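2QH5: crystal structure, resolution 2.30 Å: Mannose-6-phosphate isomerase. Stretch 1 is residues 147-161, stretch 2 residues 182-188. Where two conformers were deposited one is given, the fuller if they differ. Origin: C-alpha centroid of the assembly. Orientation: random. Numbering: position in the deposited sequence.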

ATOM      1  N   LYS A 147      -2.564   3.892 -22.191  1.00116.91           N
ATOM      2  CA  LYS A 147      -2.139   5.285 -22.345  1.00116.92           C
ATOM      3  C   LYS A 147      -0.918   5.594 -21.475  1.00115.49           C
ATOM      4  O   LYS A 147      -1.025   5.664 -20.251  1.00114.67           O
ATOM      5  N   PRO A 148       0.249   5.780 -22.115  1.00114.48           N
ATOM      6  CA  PRO A 148       1.519   6.002 -21.415  1.00115.13           C
ATOM      7  C   PRO A 148       1.683   7.383 -20.750  1.00115.52           C
ATOM      8  O   PRO A 148       2.224   8.309 -21.364  1.00116.19           O
ATOM      9  N   ASN A 149       1.236   7.506 -19.499  1.00114.35           N
ATOM     10  CA  ASN A 149       1.467   8.729 -18.715  1.00112.26           C
ATOM     11  C   ASN A 149       2.610   8.575 -17.703  1.00110.57           C
ATOM     12  O   ASN A 149       2.829   7.492 -17.156  1.00110.18           O
ATOM     13  N   THR A 150       3.324   9.669 -17.455  1.00109.30           N
ATOM     14  CA  THR A 150       4.599   9.623 -16.732  1.00108.85           C
ATOM     15  C   THR A 150       4.506   9.847 -15.222  1.00107.98           C
ATOM     16  O   THR A 150       5.518  10.098 -14.563  1.00104.84           O
ATOM     17  N   GLU A 151       3.295   9.755 -14.682  1.00108.79           N
ATOM     18  CA  GLU A 151       3.085   9.883 -13.244  1.00109.77           C
ATOM     19  C   GLU A 151       3.178   8.520 -12.563  1.00107.81           C
ATOM     20  O   GLU A 151       3.343   8.436 -11.344  1.00106.99           O
ATOM     21  N   PHE A 152       3.083   7.459 -13.364  1.00106.28           N
ATOM     22  CA  PHE A 152       3.067   6.087 -12.855  1.00102.16           C
ATOM     23  C   PHE A 152       4.444   5.436 -12.747  1.00 99.64           C
ATOM     24  O   PHE A 152       5.432   5.933 -13.300  1.00 98.44           O
ATOM     25  N   GLY A 153       4.487   4.323 -12.017  1.00 96.18           N
ATOM     26  CA  GLY A 153       5.667   3.467 -11.944  1.00 90.51           C
ATOM     27  C   GLY A 153       5.623   2.400 -13.025  1.00 85.79           C
ATOM     28  O   GLY A 153       4.563   1.845 -13.334  1.00 83.03           O
ATOM     29  N   TYR A 154       6.781   2.123 -13.609  1.00 82.15           N
ATOM     30  CA  TYR A 154       6.871   1.158 -14.694  1.00 80.53           C
ATOM     31  C   TYR A 154       7.617  -0.080 -14.238  1.00 74.51           C
ATOM     32  O   TYR A 154       8.764   0.003 -13.787  1.00 72.60           O
ATOM     33  N   ILE A 155       6.948  -1.224 -14.344  1.00 68.77           N
ATOM     34  CA  ILE A 155       7.572  -2.515 -14.067  1.00 65.64           C
ATOM     35  C   ILE A 155       7.946  -3.196 -15.380  1.00 64.26           C
ATOM     36  O   ILE A 155       7.078  -3.453 -16.219  1.00 60.74           O
ATOM     37  N   GLU A 156       9.234  -3.480 -15.566  1.00 64.96           N
ATOM     38  CA  GLU A 156       9.656  -4.292 -16.705  1.00 64.73           C
ATOM     39  C   GLU A 156       9.564  -5.757 -16.337  1.00 59.02           C
ATOM     40  O   GLU A 156      10.282  -6.227 -15.458  1.00 57.33           O
ATOM     41  N   SER A 157       8.669  -6.472 -17.002  1.00 55.06           N
ATOM     42  CA  SER A 157       8.566  -7.907 -16.805  0.50 58.03           C
ATOM     43  C   SER A 157       8.255  -8.591 -18.131  1.00 58.91           C
ATOM     44  O   SER A 157       7.144  -8.478 -18.658  1.00 60.01           O
ATOM     45  N   PRO A 158       9.258  -9.292 -18.693  1.00 63.98           N
ATOM     46  CA  PRO A 158       9.038  -9.991 -19.957  1.00 67.07           C
ATOM     47  C   PRO A 158       8.037 -11.140 -19.805  1.00 67.49           C
ATOM     48  O   PRO A 158       7.162 -11.306 -20.655  1.00 69.94           O
ATOM     49  N   ASN A 159       8.150 -11.888 -18.708  1.00 67.76           N
ATOM     50  CA  ASN A 159       7.372 -13.103 -18.499  1.00 67.35           C
ATOM     51  C   ASN A 159       6.194 -12.964 -17.527  1.00 68.20           C
ATOM     52  O   ASN A 159       5.564 -13.963 -17.169  1.00 65.57           O
ATOM     53  N   GLY A 160       5.918 -11.736 -17.087  1.00 66.60           N
ATOM     54  CA  GLY A 160       4.802 -11.459 -16.180  1.00 59.31           C
ATOM     55  C   GLY A 160       4.985 -11.904 -14.738  1.00 56.82           C
ATOM     56  O   GLY A 160       4.007 -11.979 -13.981  1.00 56.92           O
ATOM     57  N   LEU A 161       6.225 -12.201 -14.351  1.00 53.48           N
ATOM     58  CA  LEU A 161       6.518 -12.713 -13.006  1.00 53.69           C
ATOM     59  C   LEU A 161       7.853 -12.205 -12.449  1.00 56.69           C
ATOM     60  O   LEU A 161       7.929 -11.732 -11.319  1.00 59.99           O
ATOM     61  N   GLY A 182       7.140  -3.475 -25.271  1.00108.41           N
ATOM     62  CA  GLY A 182       6.324  -4.577 -24.762  1.00102.40           C
ATOM     63  C   GLY A 182       6.945  -5.225 -23.535  1.00 98.38           C
ATOM     64  O   GLY A 182       8.154  -5.129 -23.314  1.00 97.82           O
ATOM     65  N   GLY A 183       6.120  -5.893 -22.736  1.00 94.82           N
ATOM     66  CA  GLY A 183       6.588  -6.481 -21.481  1.00 90.18           C
ATOM     67  C   GLY A 183       6.742  -5.436 -20.386  1.00 87.37           C
ATOM     68  O   GLY A 183       7.538  -5.606 -19.452  1.00 81.91           O
ATOM     69  N   PHE A 184       5.977  -4.352 -20.511  1.00 85.11           N
ATOM     70  CA  PHE A 184       5.947  -3.283 -19.515  1.00 81.73           C
ATOM     71  C   PHE A 184       4.554  -3.106 -18.922  1.00 81.17           C
ATOM     72  O   PHE A 184       3.555  -3.079 -19.647  1.00 82.18           O
ATOM     73  N   TYR A 185       4.505  -2.992 -17.597  1.00 80.76           N
ATOM     74  CA  TYR A 185       3.251  -2.845 -16.867  1.00 80.79           C
ATOM     75  C   TYR A 185       3.273  -1.588 -15.989  1.00 79.05           C
ATOM     76  O   TYR A 185       4.333  -1.151 -15.529  1.00 76.22           O
ATOM     77  N   PHE A 186       2.097  -1.006 -15.766  1.00 78.24           N
ATOM     78  CA  PHE A 186       1.940   0.041 -14.759  1.00 76.68           C
ATOM     79  C   PHE A 186       1.987  -0.603 -13.388  1.00 70.94           C
ATOM     80  O   PHE A 186       1.335  -1.622 -13.147  1.00 68.62           O
ATOM     81  N   ASN A 187       2.761  -0.015 -12.487  1.00 67.32           N
ATOM     82  CA  ASN A 187       2.700  -0.417 -11.093  1.00 66.42           C
ATOM     83  C   ASN A 187       1.371   0.016 -10.474  1.00 65.69           C
ATOM     84  O   ASN A 187       0.992   1.187 -10.543  1.00 71.05           O
ATOM     85  N   SER A 188       0.668  -0.935  -9.871  1.00 63.90           N
ATOM     86  CA  SER A 188      -0.648  -0.672  -9.311  1.00 62.65           C
ATOM     87  C   SER A 188      -0.549   0.171  -8.052  1.00 64.38           C
ATOM     88  O   SER A 188      -1.495   0.864  -7.687  1.00 72.00           O
TER

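Strand 153-156 and the strand that begins at Phe184 run antiparallel, their axes 132° apart in direction, and backbone hydrogen bonds fix the register from which the side chains project. Asn187 N to Gly153 O measures 2.7 Å, Ile155 N to Tyr185 O 2.9 Å, Tyr185 N to Ile155 O 3.0 Å and Ser157 N to Gly183 O 2.8 Å. At one end a water extends the ladder, donating to Asn187 O (3.2 Å) and accepting from Gly153 N (2.8 Å).

Phe186 has the largest covered area, 120 Å². With chi1 at -79° (m), its ring lies on the same sheet face as Tyr154 and Phe184. Its edge meets the face of Tyr154 (chi1 m), with centroids 5.4 Å apart and planes at 79°, which identifies an edge-to-face pair. Phe152, also m and pointing toward the partner stretch, lies over one face of the Phe186 ring; the planes meet obliquely at 40°, and Phe152 CB comes within 3.6 Å of Phe186 CD1. The ring tip reaches the preceding loop, where Phe186 CZ is 3.3 Å from Lys147 O, near the ring plane. Tyr154 OH makes a weak 3.5 Å hydrogen bond to Asn149 O.

Tyr185 (m, 85 Å² covered) occupies the other face with Ile155. Its CE2 lies 3.2 Å from Ser157 OG, a contact rather than a hydrogen bond. Ile155 adopts mt and covers a comparable area, 81 Å²; its CD1 packs 4.0 Å from Asn187 CB, whose own side chain is t.

Back beside Tyr154, Phe184 (chi1 -90°, m) places CD2 4.2 Å from Tyr154 CD2. The extended Glu156 side chain, with chi1 and chi2 both t, crosses the Phe184 ring: CG sits 4.1 Å from the ring centroid and 28° off its normal, consistent with CH-pi packing, while OE2 is hydrogen-bonded elsewhere in the structure.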

ATOM      1  CB  LYS A 147      -3.285   6.252 -22.022  1.00118.41           C
ATOM      2  CG  LYS A 147      -4.374   6.348 -23.095  1.00120.35           C
ATOM      3  CD  LYS A 147      -5.518   5.355 -22.870  1.00121.15           C
ATOM      4  CE  LYS A 147      -6.301   5.664 -21.595  1.00122.27           C
ATOM      5  NZ  LYS A 147      -6.846   7.053 -21.569  1.00120.19           N
ATOM      6  CB  PRO A 148       2.569   5.802 -22.517  1.00115.56           C
ATOM      7  CG  PRO A 148       1.855   6.064 -23.793  1.00113.91           C
ATOM      8  CD  PRO A 148       0.407   5.761 -23.581  1.00113.49           C
ATOM      9  CB  ASN A 149       0.180   9.227 -18.039  1.00112.17           C
ATOM     10  CG  ASN A 149      -0.255   8.354 -16.874  1.00108.36           C
ATOM     11  OD1 ASN A 149       0.030   8.662 -15.715  1.00103.18           O
ATOM     12  ND2 ASN A 149      -0.949   7.263 -17.178  1.00105.02           N
ATOM     13  CB  THR A 150       5.600  10.634 -17.317  1.00109.41           C
ATOM     14  OG1 THR A 150       5.046  11.954 -17.256  1.00109.26           O
ATOM     15  CG2 THR A 150       5.911  10.286 -18.757  1.00109.76           C
ATOM     16  CB  GLU A 151       1.728  10.533 -12.954  1.00110.76           C
ATOM     17  CG  GLU A 151       1.671  12.031 -13.259  1.00114.23           C
ATOM     18  CD  GLU A 151       0.249  12.567 -13.338  1.00113.96           C
ATOM     19  OE1 GLU A 151      -0.520  12.116 -14.219  1.00112.50           O
ATOM     20  OE2 GLU A 151      -0.095  13.452 -12.525  1.00117.69           O
ATOM     21  CB  PHE A 152       2.159   5.210 -13.717  1.00101.49           C
ATOM     22  CG  PHE A 152       0.712   5.278 -13.338  1.00103.09           C
ATOM     23  CD1 PHE A 152       0.283   4.824 -12.096  1.00105.97           C
ATOM     24  CD2 PHE A 152      -0.228   5.782 -14.224  1.00105.93           C
ATOM     25  CE1 PHE A 152      -1.057   4.884 -11.742  1.00106.44           C
ATOM     26  CE2 PHE A 152      -1.572   5.844 -13.882  1.00106.99           C
ATOM     27  CZ  PHE A 152      -1.987   5.394 -12.638  1.00106.76           C
ATOM     28  CB  TYR A 154       7.562   1.773 -15.912  1.00 85.32           C
ATOM     29  CG  TYR A 154       6.663   2.637 -16.771  1.00 93.12           C
ATOM     30  CD1 TYR A 154       6.086   3.806 -16.268  1.00 96.20           C
ATOM     31  CD2 TYR A 154       6.396   2.291 -18.093  1.00 92.27           C
ATOM     32  CE1 TYR A 154       5.263   4.596 -17.053  1.00 93.14           C
ATOM     33  CE2 TYR A 154       5.578   3.076 -18.885  1.00 91.96           C
ATOM     34  CZ  TYR A 154       5.014   4.224 -18.360  1.00 91.65           C
ATOM     35  OH  TYR A 154       4.202   5.000 -19.150  1.00 95.15           O
ATOM     36  CB  ILE A 155       6.631  -3.464 -13.286  1.00 60.93           C
ATOM     37  CG1 ILE A 155       6.062  -2.782 -12.043  1.00 53.02           C
ATOM     38  CG2 ILE A 155       7.368  -4.732 -12.905  1.00 57.99           C
ATOM     39  CD1 ILE A 155       4.863  -3.500 -11.449  1.00 56.20           C
ATOM     40  CB  GLU A 156      11.083  -3.976 -17.158  1.00 65.22           C
ATOM     41  CG  GLU A 156      11.476  -4.755 -18.417  1.00 67.29           C
ATOM     42  CD  GLU A 156      12.807  -4.331 -19.012  1.00 71.25           C
ATOM     43  OE1 GLU A 156      13.348  -5.079 -19.850  1.00 81.48           O
ATOM     44  OE2 GLU A 156      13.313  -3.249 -18.658  1.00 75.77           O
ATOM     45  CB  SER A 157       7.520  -8.250 -15.745  0.50 55.65           C
ATOM     46  OG  SER A 157       6.354  -8.768 -16.341  0.50 57.66           O
ATOM     47  CB  PRO A 158      10.434 -10.521 -20.314  1.00 69.66           C
ATOM     48  CG  PRO A 158      11.172 -10.600 -19.002  1.00 65.82           C
ATOM     49  CD  PRO A 158      10.640  -9.465 -18.192  1.00 66.68           C
ATOM     50  CB  ASN A 159       8.298 -14.237 -18.042  1.00 67.01           C
ATOM     51  CG  ASN A 159       9.004 -13.931 -16.730  1.00 68.67           C
ATOM     52  OD1 ASN A 159       8.373 -13.541 -15.747  1.00 70.84           O
ATOM     53  ND2 ASN A 159      10.321 -14.124 -16.704  1.00 56.06           N
ATOM     54  CB  LEU A 161       6.512 -14.243 -13.003  1.00 49.32           C
ATOM     55  CG  LEU A 161       6.968 -14.906 -11.700  1.00 52.44           C
ATOM     56  CD1 LEU A 161       5.854 -14.881 -10.670  1.00 54.54           C
ATOM     57  CD2 LEU A 161       7.420 -16.329 -11.953  1.00 52.02           C
ATOM     58  CB  PHE A 184       6.445  -1.968 -20.111  1.00 77.86           C
ATOM     59  CG  PHE A 184       7.921  -1.770 -19.966  1.00 77.40           C
ATOM     60  CD1 PHE A 184       8.784  -2.115 -20.995  1.00 78.43           C
ATOM     61  CD2 PHE A 184       8.451  -1.254 -18.788  1.00 78.46           C
ATOM     62  CE1 PHE A 184      10.154  -1.940 -20.859  1.00 81.40           C
ATOM     63  CE2 PHE A 184       9.819  -1.070 -18.642  1.00 78.41           C
ATOM     64  CZ  PHE A 184      10.674  -1.412 -19.679  1.00 80.69           C
ATOM     65  CB  TYR A 185       2.999  -4.066 -15.976  1.00 83.27           C
ATOM     66  CG  TYR A 185       2.876  -5.406 -16.678  1.00 86.65           C
ATOM     67  CD1 TYR A 185       1.637  -6.033 -16.811  1.00 88.43           C
ATOM     68  CD2 TYR A 185       3.999  -6.070 -17.167  1.00 89.35           C
ATOM     69  CE1 TYR A 185       1.520  -7.272 -17.433  1.00 86.97           C
ATOM     70  CE2 TYR A 185       3.890  -7.303 -17.798  1.00 88.13           C
ATOM     71  CZ  TYR A 185       2.652  -7.899 -17.924  1.00 87.33           C
ATOM     72  OH  TYR A 185       2.556  -9.123 -18.546  1.00 88.01           O
ATOM     73  CB  PHE A 186       0.591   0.758 -14.898  1.00 78.48           C
ATOM     74  CG  PHE A 186       0.540   1.783 -16.000  1.00 81.43           C
ATOM     75  CD1 PHE A 186       1.589   2.679 -16.193  1.00 81.98           C
ATOM     76  CD2 PHE A 186      -0.582   1.875 -16.823  1.00 80.73           C
ATOM     77  CE1 PHE A 186       1.534   3.636 -17.202  1.00 81.94           C
ATOM     78  CE2 PHE A 186      -0.646   2.824 -17.833  1.00 80.78           C
ATOM     79  CZ  PHE A 186       0.414   3.711 -18.022  1.00 81.07           C
ATOM     80  CB  ASN A 187       3.876   0.154 -10.306  1.00 63.42           C
ATOM     81  CG  ASN A 187       3.795  -0.172  -8.834  1.00 63.62           C
ATOM     82  OD1 ASN A 187       3.260  -1.217  -8.442  1.00 67.21           O
ATOM     83  ND2 ASN A 187       4.308   0.726  -8.003  1.00 63.08           N
ATOM     84  CB  SER A 188      -1.366  -1.977  -8.989  1.00 62.55           C
ATOM     85  OG  SER A 188      -0.807  -2.581  -7.839  1.00 59.89           O
TER
HETATM   86  O   HOH W   1       3.100   3.449  -9.741  1.00 52.89           O